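Local coordinates for protein dermonecrotic toxin (Pasteurella multocida, PDB 2EBF) that acts as a mitogenic, bone-resorbing dermonecrotic toxin of atrophic rhinitis in pigs, this chain being its C-terminal region, which carries a thiol protease-like catalytic triad, at residues A[89-100]-A[146-157]; A[210-221]-A[232-240]. One frame throughout, in Å; residues are numbered along the deposited sequence.

Contact 1. Residues A[89-100]-A[146-157]; sequences DERQGLMHELME and NKGSGAARFLLR. With GLC (alpha-D-glucopyranose), chain C.
D89 is clasped by two arginines one turn apart on helix 151-157. R157 grips it side-on: NE reaches D89 OD1 at 2.8 Å in an almost straight bond, and NH2 takes the syn lone pair of D89 OD2. R153 comes to that same oxygen from the anti side, its NH2 2.8 Å from D89 OD2; three nitrogens hold the carboxylate, with a weak fourth bond from R153 NE. With CG anti to the backbone N (chi1 -179°) and the chain straight out to NE, R153 lies across G93, its CD 3.6 Å from G93 CA. The H96 ring takes the methyl of A152 over one face, a CH-pi contact, and meets L156 CD2 at its edge, while its NE2 is bonded to Y130. E97 meets G148 backbone to backbone, their CA atoms 3.8 Å apart. M99 CB rests against K147 CD; K147 NZ goes on to O5 of a bound glucose (3.0 Å) and to D103 by a salt bridge, both residues lining the sugar pocket. E100 ends the row: OE1 accepts from G148 N (2.8 Å) through its anti lone pair, and OE2 pairs with R312 and shares a water with N146, whose ND2 bonds A186 O. Segment 89-100, within the Membrane Localization Domain, runs roughly antiparallel to helix 151-157 (138°, axes 8.9 Å apart at closest), with helices 70-84 and 115-129 packed on it and helix 312-333 against 146-157.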
loop_
_atom_site.group_PDB
_atom_site.type_symbol
_atom_site.label_atom_id
_atom_site.label_comp_id
_atom_site.label_asym_id
_atom_site.label_seq_id
_atom_site.Cartn_x
_atom_site.Cartn_y
_atom_site.Cartn_z
ATOM N N ASP A 89 -17.414 4.194 1.943
ATOM C CA ASP A 89 -16.239 3.446 2.414
ATOM C C ASP A 89 -16.367 3.073 3.890
ATOM O O ASP A 89 -15.962 1.976 4.309
ATOM C CB ASP A 89 -14.944 4.234 2.178
ATOM C CG ASP A 89 -13.706 3.394 2.442
ATOM O OD1 ASP A 89 -13.315 2.593 1.559
ATOM O OD2 ASP A 89 -13.135 3.527 3.536
ATOM N N GLU A 90 -16.916 3.991 4.687
ATOM C CA GLU A 90 -17.187 3.703 6.079
ATOM C C GLU A 90 -18.322 2.694 6.225
ATOM O O GLU A 90 -18.238 1.770 7.042
ATOM C CB GLU A 90 -17.503 4.997 6.846
ATOM C CG GLU A 90 -16.272 5.853 7.039
ATOM C CD GLU A 90 -16.561 7.153 7.758
ATOM O OE1 GLU A 90 -17.681 7.313 8.300
ATOM O OE2 GLU A 90 -15.662 8.018 7.775
ATOM N N ARG A 91 -19.382 2.879 5.434
ATOM C CA ARG A 91 -20.509 1.944 5.401
ATOM C C ARG A 91 -20.043 0.499 5.172
ATOM O O ARG A 91 -20.411 -0.406 5.935
ATOM C CB ARG A 91 -21.531 2.331 4.322
ATOM C CG ARG A 91 -22.812 1.514 4.402
ATOM C CD ARG A 91 -23.760 1.821 3.260
ATOM N NE ARG A 91 -24.364 3.146 3.397
ATOM C CZ ARG A 91 -25.160 3.692 2.481
ATOM N NH1 ARG A 91 -25.451 3.030 1.365
ATOM N NH2 ARG A 91 -25.651 4.906 2.671
ATOM N N GLN A 92 -19.237 0.268 4.137
ATOM C CA GLN A 92 -18.779 -1.112 3.884
ATOM C C GLN A 92 -17.854 -1.592 5.005
ATOM O O GLN A 92 -17.869 -2.768 5.352
ATOM C CB GLN A 92 -18.184 -1.312 2.482
ATOM C CG GLN A 92 -16.876 -0.573 2.142
ATOM C CD GLN A 92 -15.613 -1.436 2.252
ATOM O OE1 GLN A 92 -14.588 -1.142 1.621
ATOM N NE2 GLN A 92 -15.663 -2.467 3.074
ATOM N N GLY A 93 -17.076 -0.677 5.582
ATOM C CA GLY A 93 -16.223 -1.004 6.742
ATOM C C GLY A 93 -17.034 -1.503 7.920
ATOM O O GLY A 93 -16.699 -2.520 8.516
ATOM N N LEU A 94 -18.088 -0.768 8.264
ATOM C CA LEU A 94 -19.021 -1.161 9.322
ATOM C C LEU A 94 -19.724 -2.491 9.048
ATOM O O LEU A 94 -19.944 -3.292 9.967
ATOM C CB LEU A 94 -20.063 -0.063 9.529
ATOM C CG LEU A 94 -19.529 1.230 10.151
ATOM C CD1 LEU A 94 -20.513 2.376 9.917
ATOM C CD2 LEU A 94 -19.222 1.061 11.646
ATOM N N MET A 95 -20.100 -2.704 7.792
ATOM C CA MET A 95 -20.706 -3.979 7.379
ATOM C C MET A 95 -19.791 -5.164 7.626
ATOM O O MET A 95 -20.223 -6.173 8.180
ATOM C CB MET A 95 -21.141 -3.910 5.923
ATOM C CG MET A 95 -22.369 -3.041 5.766
ATOM S SD MET A 95 -22.658 -2.467 4.098
ATOM C CE MET A 95 -23.372 -3.937 3.346
ATOM N N HIS A 96 -18.522 -5.032 7.255
ATOM C CA HIS A 96 -17.542 -6.087 7.554
ATOM C C HIS A 96 -17.388 -6.308 9.070
ATOM O O HIS A 96 -17.294 -7.445 9.518
ATOM C CB HIS A 96 -16.180 -5.782 6.920
ATOM C CG HIS A 96 -16.110 -6.037 5.440
ATOM N ND1 HIS A 96 -16.005 -5.021 4.516
ATOM C CD2 HIS A 96 -16.082 -7.193 4.726
ATOM C CE1 HIS A 96 -15.924 -5.535 3.298
ATOM N NE2 HIS A 96 -15.977 -6.851 3.398
ATOM N N GLU A 97 -17.375 -5.222 9.850
ATOM C CA GLU A 97 -17.333 -5.302 11.309
ATOM C C GLU A 97 -18.529 -6.078 11.869
ATOM O O GLU A 97 -18.357 -6.931 12.759
ATOM C CB GLU A 97 -17.252 -3.899 11.933
ATOM C CG GLU A 97 -15.914 -3.175 11.680
ATOM C CD GLU A 97 -15.905 -1.721 12.160
ATOM O OE1 GLU A 97 -16.912 -1.261 12.711
ATOM O OE2 GLU A 97 -14.882 -1.032 11.981
ATOM N N LEU A 98 -19.722 -5.809 11.339
ATOM C CA LEU A 98 -20.929 -6.529 11.763
ATOM C C LEU A 98 -20.828 -8.012 11.448
ATOM O O LEU A 98 -21.241 -8.855 12.253
ATOM C CB LEU A 98 -22.179 -5.975 11.077
ATOM C CG LEU A 98 -23.488 -5.902 11.896
ATOM C CD1 LEU A 98 -24.731 -5.815 11.022
ATOM C CD2 LEU A 98 -23.650 -6.943 13.023
ATOM N N MET A 99 -20.300 -8.328 10.270
ATOM C CA MET A 99 -20.067 -9.723 9.908
ATOM C C MET A 99 -19.211 -10.400 10.984
ATOM O O MET A 99 -19.560 -11.479 11.450
ATOM C CB MET A 99 -19.387 -9.840 8.545
ATOM C CG MET A 99 -20.245 -9.473 7.332
ATOM S SD MET A 99 -19.213 -9.707 5.867
ATOM C CE MET A 99 -20.219 -8.922 4.631
ATOM N N GLU A 100 -18.108 -9.758 11.389
ATOM C CA GLU A 100 -17.262 -10.329 12.449
ATOM C C GLU A 100 -18.025 -10.531 13.769
ATOM O O GLU A 100 -17.917 -11.596 14.384
ATOM C CB GLU A 100 -15.952 -9.556 12.680
ATOM C CG GLU A 100 -15.108 -10.200 13.817
ATOM C CD GLU A 100 -13.757 -9.543 14.072
ATOM O OE1 GLU A 100 -13.234 -8.812 13.203
ATOM O OE2 GLU A 100 -13.203 -9.779 15.169
ATOM N N ASN A 146 -11.017 -12.400 11.195
ATOM C CA ASN A 146 -11.289 -11.051 11.727
ATOM C C ASN A 146 -11.770 -10.102 10.628
ATOM O O ASN A 146 -11.052 -9.175 10.223
ATOM C CB ASN A 146 -10.068 -10.446 12.427
ATOM C CG ASN A 146 -9.194 -11.488 13.114
ATOM O OD1 ASN A 146 -9.655 -12.268 13.954
ATOM N ND2 ASN A 146 -7.924 -11.496 12.758
ATOM N N LYS A 147 -12.988 -10.345 10.152
ATOM C CA LYS A 147 -13.571 -9.558 9.070
ATOM C C LYS A 147 -13.668 -8.078 9.379
ATOM O O LYS A 147 -13.754 -7.265 8.457
ATOM C CB LYS A 147 -14.952 -10.086 8.715
ATOM C CG LYS A 147 -14.935 -11.498 8.160
ATOM C CD LYS A 147 -16.334 -11.944 7.798
ATOM C CE LYS A 147 -16.322 -13.340 7.161
ATOM N NZ LYS A 147 -15.855 -14.380 8.123
ATOM N N GLY A 148 -13.654 -7.728 10.665
ATOM C CA GLY A 148 -13.664 -6.332 11.079
ATOM C C GLY A 148 -12.317 -5.764 11.475
ATOM O O GLY A 148 -12.257 -4.745 12.136
ATOM N N SER A 149 -11.223 -6.419 11.093
ATOM C CA SER A 149 -9.886 -5.894 11.439
ATOM C C SER A 149 -9.442 -4.705 10.586
ATOM O O SER A 149 -8.481 -4.013 10.931
ATOM C CB SER A 149 -8.839 -6.996 11.307
ATOM O OG SER A 149 -8.681 -7.321 9.935
ATOM N N GLY A 150 -10.125 -4.472 9.471
ATOM C CA GLY A 150 -9.663 -3.492 8.494
ATOM C C GLY A 150 -9.151 -4.116 7.215
ATOM O O GLY A 150 -9.141 -3.468 6.168
ATOM N N ALA A 151 -8.719 -5.370 7.279
ATOM C CA ALA A 151 -8.215 -6.060 6.074
ATOM C C ALA A 151 -9.283 -6.175 4.979
ATOM O O ALA A 151 -9.069 -5.744 3.840
ATOM C CB ALA A 151 -7.649 -7.432 6.436
ATOM N N ALA A 152 -10.436 -6.746 5.321
ATOM C CA ALA A 152 -11.523 -6.879 4.345
ATOM C C ALA A 152 -11.966 -5.530 3.781
ATOM O O ALA A 152 -12.214 -5.396 2.581
ATOM C CB ALA A 152 -12.707 -7.625 4.949
ATOM N N ARG A 153 -12.079 -4.531 4.652
ATOM C CA ARG A 153 -12.453 -3.193 4.219
ATOM C C ARG A 153 -11.473 -2.642 3.188
ATOM O O ARG A 153 -11.878 -2.120 2.152
ATOM C CB ARG A 153 -12.498 -2.255 5.419
ATOM C CG ARG A 153 -12.907 -0.834 5.052
ATOM C CD ARG A 153 -12.839 0.089 6.270
ATOM N NE ARG A 153 -13.245 1.445 5.891
ATOM C CZ ARG A 153 -13.180 2.503 6.698
ATOM N NH1 ARG A 153 -12.722 2.373 7.932
ATOM N NH2 ARG A 153 -13.566 3.695 6.263
ATOM N N PHE A 154 -10.181 -2.759 3.488
ATOM C CA PHE A 154 -9.131 -2.273 2.613
ATOM C C PHE A 154 -9.140 -3.043 1.294
ATOM O O PHE A 154 -9.056 -2.457 0.217
ATOM C CB PHE A 154 -7.764 -2.430 3.292
ATOM C CG PHE A 154 -6.604 -2.132 2.387
ATOM C CD1 PHE A 154 -6.035 -0.864 2.361
ATOM C CD2 PHE A 154 -6.093 -3.116 1.540
ATOM C CE1 PHE A 154 -4.968 -0.584 1.513
ATOM C CE2 PHE A 154 -5.025 -2.843 0.685
ATOM C CZ PHE A 154 -4.467 -1.585 0.670
ATOM N N LEU A 155 -9.251 -4.361 1.393
ATOM C CA LEU A 155 -9.198 -5.188 0.199
ATOM C C LEU A 155 -10.397 -4.976 -0.717
ATOM O O LEU A 155 -10.223 -4.930 -1.928
ATOM C CB LEU A 155 -9.008 -6.658 0.555
ATOM C CG LEU A 155 -7.642 -6.997 1.168
ATOM C CD1 LEU A 155 -7.718 -8.355 1.832
ATOM C CD2 LEU A 155 -6.479 -6.929 0.148
ATOM N N LEU A 156 -11.598 -4.842 -0.158
ATOM C CA LEU A 156 -12.781 -4.581 -1.005
ATOM C C LEU A 156 -12.722 -3.186 -1.637
ATOM O O LEU A 156 -13.099 -3.007 -2.785
ATOM C CB LEU A 156 -14.100 -4.782 -0.248
ATOM C CG LEU A 156 -15.368 -4.582 -1.089
ATOM C CD1 LEU A 156 -15.445 -5.613 -2.224
ATOM C CD2 LEU A 156 -16.562 -4.731 -0.201
ATOM N N ARG A 157 -12.235 -2.208 -0.882
ATOM C CA ARG A 157 -12.028 -0.869 -1.399
ATOM C C ARG A 157 -11.098 -0.892 -2.590
ATOM O O ARG A 157 -11.405 -0.306 -3.628
ATOM C CB ARG A 157 -11.455 0.039 -0.302
ATOM C CG ARG A 157 -10.943 1.368 -0.797
ATOM C CD ARG A 157 -9.966 1.963 0.213
ATOM N NE ARG A 157 -10.573 2.093 1.531
ATOM C CZ ARG A 157 -9.905 2.047 2.682
ATOM N NH1 ARG A 157 -8.588 1.862 2.693
ATOM N NH2 ARG A 157 -10.559 2.175 3.827
HETATM C C1 GLC C . -15.058 -17.877 6.779
HETATM C C2 GLC C . -13.856 -18.754 7.130
HETATM C C3 GLC C . -14.312 -19.901 8.040
HETATM C C4 GLC C . -15.009 -19.362 9.288
HETATM C C5 GLC C . -16.128 -18.381 8.913
HETATM C C6 GLC C . -16.649 -17.653 10.145
HETATM O O1 GLC C . -15.977 -18.672 6.027
HETATM O O2 GLC C . -13.258 -19.258 5.929
HETATM O O3 GLC C . -13.223 -20.736 8.435
HETATM O O4 GLC C . -15.540 -20.462 10.050
HETATM O O5 GLC C . -15.664 -17.385 7.988
HETATM O O6 GLC C . -15.579 -16.880 10.704
HETATM O O HOH W 1 -11.910 -12.214 15.307
#

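Contact 2. Residues A[210-221]-A[232-240]; sequences ISVFDKIQTNYW and GSNSALLPG
With CG anti to its carbonyl carbon (chi1 -70°), N234 puts its amide into the bend of 213-220, while W221, its CG held between backbone N and carbonyl carbon (chi1 52°), turns its indole back over G232 and S233. The amide of N234 is gripped on both ends. Its ND2 gives one hydrogen to F213 O (2.8 Å) and the other to T218 O (2.8 Å), both acceptors lying close to the amide plane, and OD1 takes a weak bond from Y220 N. Beside it the carboxylate of D214 faces the first turn of the helix: OD1 accepts from S235 N at 2.8 Å and OD2 from S235 OG at 2.6 Å, each through its syn lone pair. G232 O lies above the centre of the W221 ring system, and S233 CA makes a CH-pi contact with the five-membered ring, 3.7 Å from its centroid. The indole NE1 bonds N219 OD1, and N219 CB lies against the other face, toward the rim. Farther along the helix the contact turns apolar. L237 rests on Y220 and on W221 CB, whereas I210 and L238 meet tip to tip, CD1 to CD2 at 3.8 Å, and L238 also touches the F213 ring. Both segments lie in the toxin's C2 domain, tying the loop after strand 205-207 to the start of helix 234-248. One buried amide thus supplies both its hydrogens to carbonyls of an irregular chain, which probably helps hold the loop's shape; D214, an acceptor at the helix's amino end, probably gains from its dipole.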
loop_
_atom_site.group_PDB
_atom_site.type_symbol
_atom_site.label_atom_id
_atom_site.label_comp_id
_atom_site.label_asym_id
_atom_site.label_seq_id
_atom_site.Cartn_x
_atom_site.Cartn_y
_atom_site.Cartn_z
ATOM N N ILE A 210 -2.091 -12.220 34.785
ATOM C CA ILE A 210 -0.685 -12.502 35.081
ATOM C C ILE A 210 -0.387 -13.961 35.490
ATOM O O ILE A 210 0.731 -14.447 35.293
ATOM C CB ILE A 210 -0.148 -11.477 36.140
ATOM C CG1 ILE A 210 0.113 -10.109 35.490
ATOM C CG2 ILE A 210 1.093 -11.970 36.859
ATOM C CD1 ILE A 210 0.590 -10.174 34.061
ATOM N N SER A 211 -1.389 -14.650 36.037
ATOM C CA SER A 211 -1.247 -16.050 36.460
ATOM C C SER A 211 -0.849 -16.997 35.325
ATOM O O SER A 211 -0.345 -18.090 35.574
ATOM C CB SER A 211 -2.531 -16.550 37.137
ATOM O OG SER A 211 -3.555 -16.802 36.190
ATOM N N VAL A 212 -1.088 -16.571 34.084
ATOM C CA VAL A 212 -0.694 -17.321 32.884
ATOM C C VAL A 212 0.818 -17.599 32.863
ATOM O O VAL A 212 1.278 -18.572 32.259
ATOM C CB VAL A 212 -1.127 -16.578 31.585
ATOM C CG1 VAL A 212 -0.791 -17.396 30.353
ATOM C CG2 VAL A 212 -2.621 -16.302 31.599
ATOM N N PHE A 213 1.583 -16.744 33.536
ATOM C CA PHE A 213 3.030 -16.923 33.640
ATOM C C PHE A 213 3.421 -18.131 34.486
ATOM O O PHE A 213 4.512 -18.678 34.326
ATOM C CB PHE A 213 3.686 -15.663 34.194
ATOM C CG PHE A 213 3.820 -14.569 33.188
ATOM C CD1 PHE A 213 4.734 -14.675 32.144
ATOM C CD2 PHE A 213 3.038 -13.424 33.282
ATOM C CE1 PHE A 213 4.863 -13.659 31.202
ATOM C CE2 PHE A 213 3.163 -12.400 32.347
ATOM C CZ PHE A 213 4.076 -12.520 31.306
ATOM N N ASP A 214 2.523 -18.541 35.379
ATOM C CA ASP A 214 2.762 -19.686 36.256
ATOM C C ASP A 214 2.372 -20.991 35.574
ATOM O O ASP A 214 2.699 -22.076 36.057
ATOM C CB ASP A 214 1.994 -19.518 37.565
ATOM C CG ASP A 214 2.347 -18.232 38.285
ATOM O OD1 ASP A 214 3.467 -17.712 38.082
ATOM O OD2 ASP A 214 1.502 -17.734 39.054
ATOM N N LYS A 215 1.678 -20.875 34.445
ATOM C CA LYS A 215 1.240 -22.036 33.683
ATOM C C LYS A 215 2.340 -22.598 32.788
ATOM O O LYS A 215 2.243 -23.735 32.322
ATOM C CB LYS A 215 0.005 -21.694 32.842
ATOM C CG LYS A 215 -1.338 -21.979 33.517
ATOM C CD LYS A 215 -1.762 -20.870 34.478
ATOM C CE LYS A 215 -3.277 -20.873 34.690
ATOM N NZ LYS A 215 -3.685 -19.971 35.807
ATOM N N ILE A 216 3.381 -21.802 32.548
ATOM C CA ILE A 216 4.471 -22.211 31.655
ATOM C C ILE A 216 5.456 -23.169 32.334
ATOM O O ILE A 216 5.570 -23.191 33.560
ATOM C CB ILE A 216 5.220 -20.998 31.026
ATOM C CG1 ILE A 216 5.904 -20.153 32.101
ATOM C CG2 ILE A 216 4.259 -20.158 30.176
ATOM C CD1 ILE A 216 6.975 -19.227 31.572
ATOM N N GLN A 217 6.157 -23.949 31.514
ATOM C CA GLN A 217 7.040 -25.022 31.982
ATOM C C GLN A 217 8.238 -24.544 32.813
ATOM O O GLN A 217 8.552 -25.138 33.849
ATOM C CB GLN A 217 7.518 -25.854 30.788
ATOM C CG GLN A 217 8.149 -27.191 31.159
ATOM C CD GLN A 217 8.236 -28.146 29.978
ATOM O OE1 GLN A 217 7.373 -28.149 29.095
ATOM N NE2 GLN A 217 9.279 -28.971 29.965
ATOM N N THR A 218 8.896 -23.480 32.357
ATOM C CA THR A 218 10.122 -22.987 32.990
ATOM C C THR A 218 9.849 -22.237 34.298
ATOM O O THR A 218 9.026 -21.317 34.345
ATOM C CB THR A 218 10.944 -22.095 32.018
ATOM O OG1 THR A 218 11.129 -22.783 30.774
ATOM C CG2 THR A 218 12.312 -21.746 32.606
ATOM N N ASN A 219 10.538 -22.656 35.356
ATOM C CA ASN A 219 10.493 -21.965 36.637
ATOM C C ASN A 219 11.632 -20.963 36.724
ATOM O O ASN A 219 12.688 -21.249 37.294
ATOM C CB ASN A 219 10.573 -22.959 37.799
ATOM C CG ASN A 219 9.326 -23.806 37.935
ATOM O OD1 ASN A 219 8.201 -23.312 37.815
ATOM N ND2 ASN A 219 9.518 -25.094 38.201
ATOM N N TYR A 220 11.408 -19.786 36.149
ATOM C CA TYR A 220 12.405 -18.722 36.162
ATOM C C TYR A 220 12.741 -18.265 37.591
ATOM O O TYR A 220 13.790 -17.661 37.831
ATOM C CB TYR A 220 11.950 -17.546 35.289
ATOM C CG TYR A 220 11.820 -17.883 33.815
ATOM C CD1 TYR A 220 10.587 -18.212 33.264
ATOM C CD2 TYR A 220 12.935 -17.870 32.972
ATOM C CE1 TYR A 220 10.462 -18.522 31.911
ATOM C CE2 TYR A 220 12.820 -18.178 31.617
ATOM C CZ TYR A 220 11.578 -18.501 31.093
ATOM O OH TYR A 220 11.451 -18.808 29.756
ATOM N N TRP A 221 11.853 -18.582 38.531
ATOM C CA TRP A 221 12.021 -18.205 39.939
ATOM C C TRP A 221 13.063 -19.056 40.675
ATOM O O TRP A 221 13.590 -18.642 41.716
ATOM C CB TRP A 221 10.671 -18.229 40.670
ATOM C CG TRP A 221 9.903 -19.508 40.511
ATOM C CD1 TRP A 221 9.095 -19.858 39.464
ATOM C CD2 TRP A 221 9.860 -20.604 41.434
ATOM N NE1 TRP A 221 8.555 -21.104 39.677
ATOM C CE2 TRP A 221 9.010 -21.585 40.877
ATOM C CE3 TRP A 221 10.462 -20.854 42.677
ATOM C CZ2 TRP A 221 8.745 -22.797 41.519
ATOM C CZ3 TRP A 221 10.198 -22.058 43.315
ATOM C CH2 TRP A 221 9.349 -23.015 42.733
ATOM N N GLY A 232 8.323 -17.580 44.837
ATOM C CA GLY A 232 7.967 -18.966 44.523
ATOM C C GLY A 232 7.223 -19.243 43.224
ATOM O O GLY A 232 6.815 -20.384 42.978
ATOM N N SER A 233 7.040 -18.218 42.392
ATOM C CA SER A 233 6.392 -18.385 41.082
ATOM C C SER A 233 6.909 -17.377 40.051
ATOM O O SER A 233 7.567 -16.395 40.410
ATOM C CB SER A 233 4.864 -18.300 41.202
ATOM O OG SER A 233 4.444 -17.005 41.596
ATOM N N ASN A 234 6.613 -17.630 38.774
ATOM C CA ASN A 234 6.988 -16.712 37.695
ATOM C C ASN A 234 6.286 -15.368 37.851
ATOM O O ASN A 234 6.923 -14.320 37.776
ATOM C CB ASN A 234 6.693 -17.320 36.320
ATOM C CG ASN A 234 7.622 -18.470 35.973
ATOM O OD1 ASN A 234 8.745 -18.560 36.473
ATOM N ND2 ASN A 234 7.159 -19.356 35.106
ATOM N N SER A 235 4.980 -15.415 38.105
ATOM C CA SER A 235 4.175 -14.212 38.325
ATOM C C SER A 235 4.622 -13.392 39.539
ATOM O O SER A 235 4.339 -12.194 39.620
ATOM C CB SER A 235 2.694 -14.578 38.451
ATOM O OG SER A 235 2.459 -15.410 39.572
ATOM N N ALA A 236 5.320 -14.039 40.472
ATOM C CA ALA A 236 5.868 -13.366 41.651
ATOM C C ALA A 236 7.167 -12.607 41.347
ATOM O O ALA A 236 7.444 -11.576 41.967
ATOM C CB ALA A 236 6.081 -14.360 42.781
ATOM N N LEU A 237 7.953 -13.127 40.401
ATOM C CA LEU A 237 9.175 -12.463 39.922
ATOM C C LEU A 237 8.872 -11.143 39.228
ATOM O O LEU A 237 9.643 -10.183 39.319
ATOM C CB LEU A 237 9.906 -13.345 38.908
ATOM C CG LEU A 237 10.637 -14.629 39.278
ATOM C CD1 LEU A 237 11.271 -15.172 38.023
ATOM C CD2 LEU A 237 11.704 -14.393 40.350
ATOM N N LEU A 238 7.735 -11.125 38.535
ATOM C CA LEU A 238 7.371 -10.080 37.586
ATOM C C LEU A 238 7.449 -8.627 38.095
ATOM O O LEU A 238 8.041 -7.787 37.416
ATOM C CB LEU A 238 5.985 -10.387 36.997
ATOM C CG LEU A 238 5.660 -9.969 35.563
ATOM C CD1 LEU A 238 6.566 -10.662 34.547
ATOM C CD2 LEU A 238 4.202 -10.273 35.270
ATOM N N PRO A 239 6.869 -8.323 39.282
ATOM C CA PRO A 239 6.938 -6.935 39.764
ATOM C C PRO A 239 8.369 -6.456 40.002
ATOM O O PRO A 239 8.663 -5.272 39.806
ATOM C CB PRO A 239 6.175 -6.983 41.095
ATOM C CG PRO A 239 5.329 -8.191 41.009
ATOM C CD PRO A 239 6.131 -9.177 40.230
ATOM N N GLY A 240 9.239 -7.377 40.418
ATOM C CA GLY A 240 10.645 -7.081 40.663
ATOM C C GLY A 240 11.394 -6.747 39.390
ATOM O O GLY A 240 12.116 -5.751 39.336
#

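In the fold
The two contacts share no element: contact 1 joins helices 88-108 and 151-164, while contact 2 folds the loop after strand 205-207 onto the start of helix 234-248. Contact 1 lies about 17 Å from the centre of the chain and contact 2 about 41 Å, with 39 Å between their own centres. Both are only partly buried, contact 1 more deeply. One aspartate in each takes up donors, arginines along a helix flank in contact 1 but the backbone and hydroxyl of a helix start in contact 2. Helix-to-helix packing with salt bridges reaches a bound sugar in the first; amide-to-backbone bonds shape an irregular chain in the second.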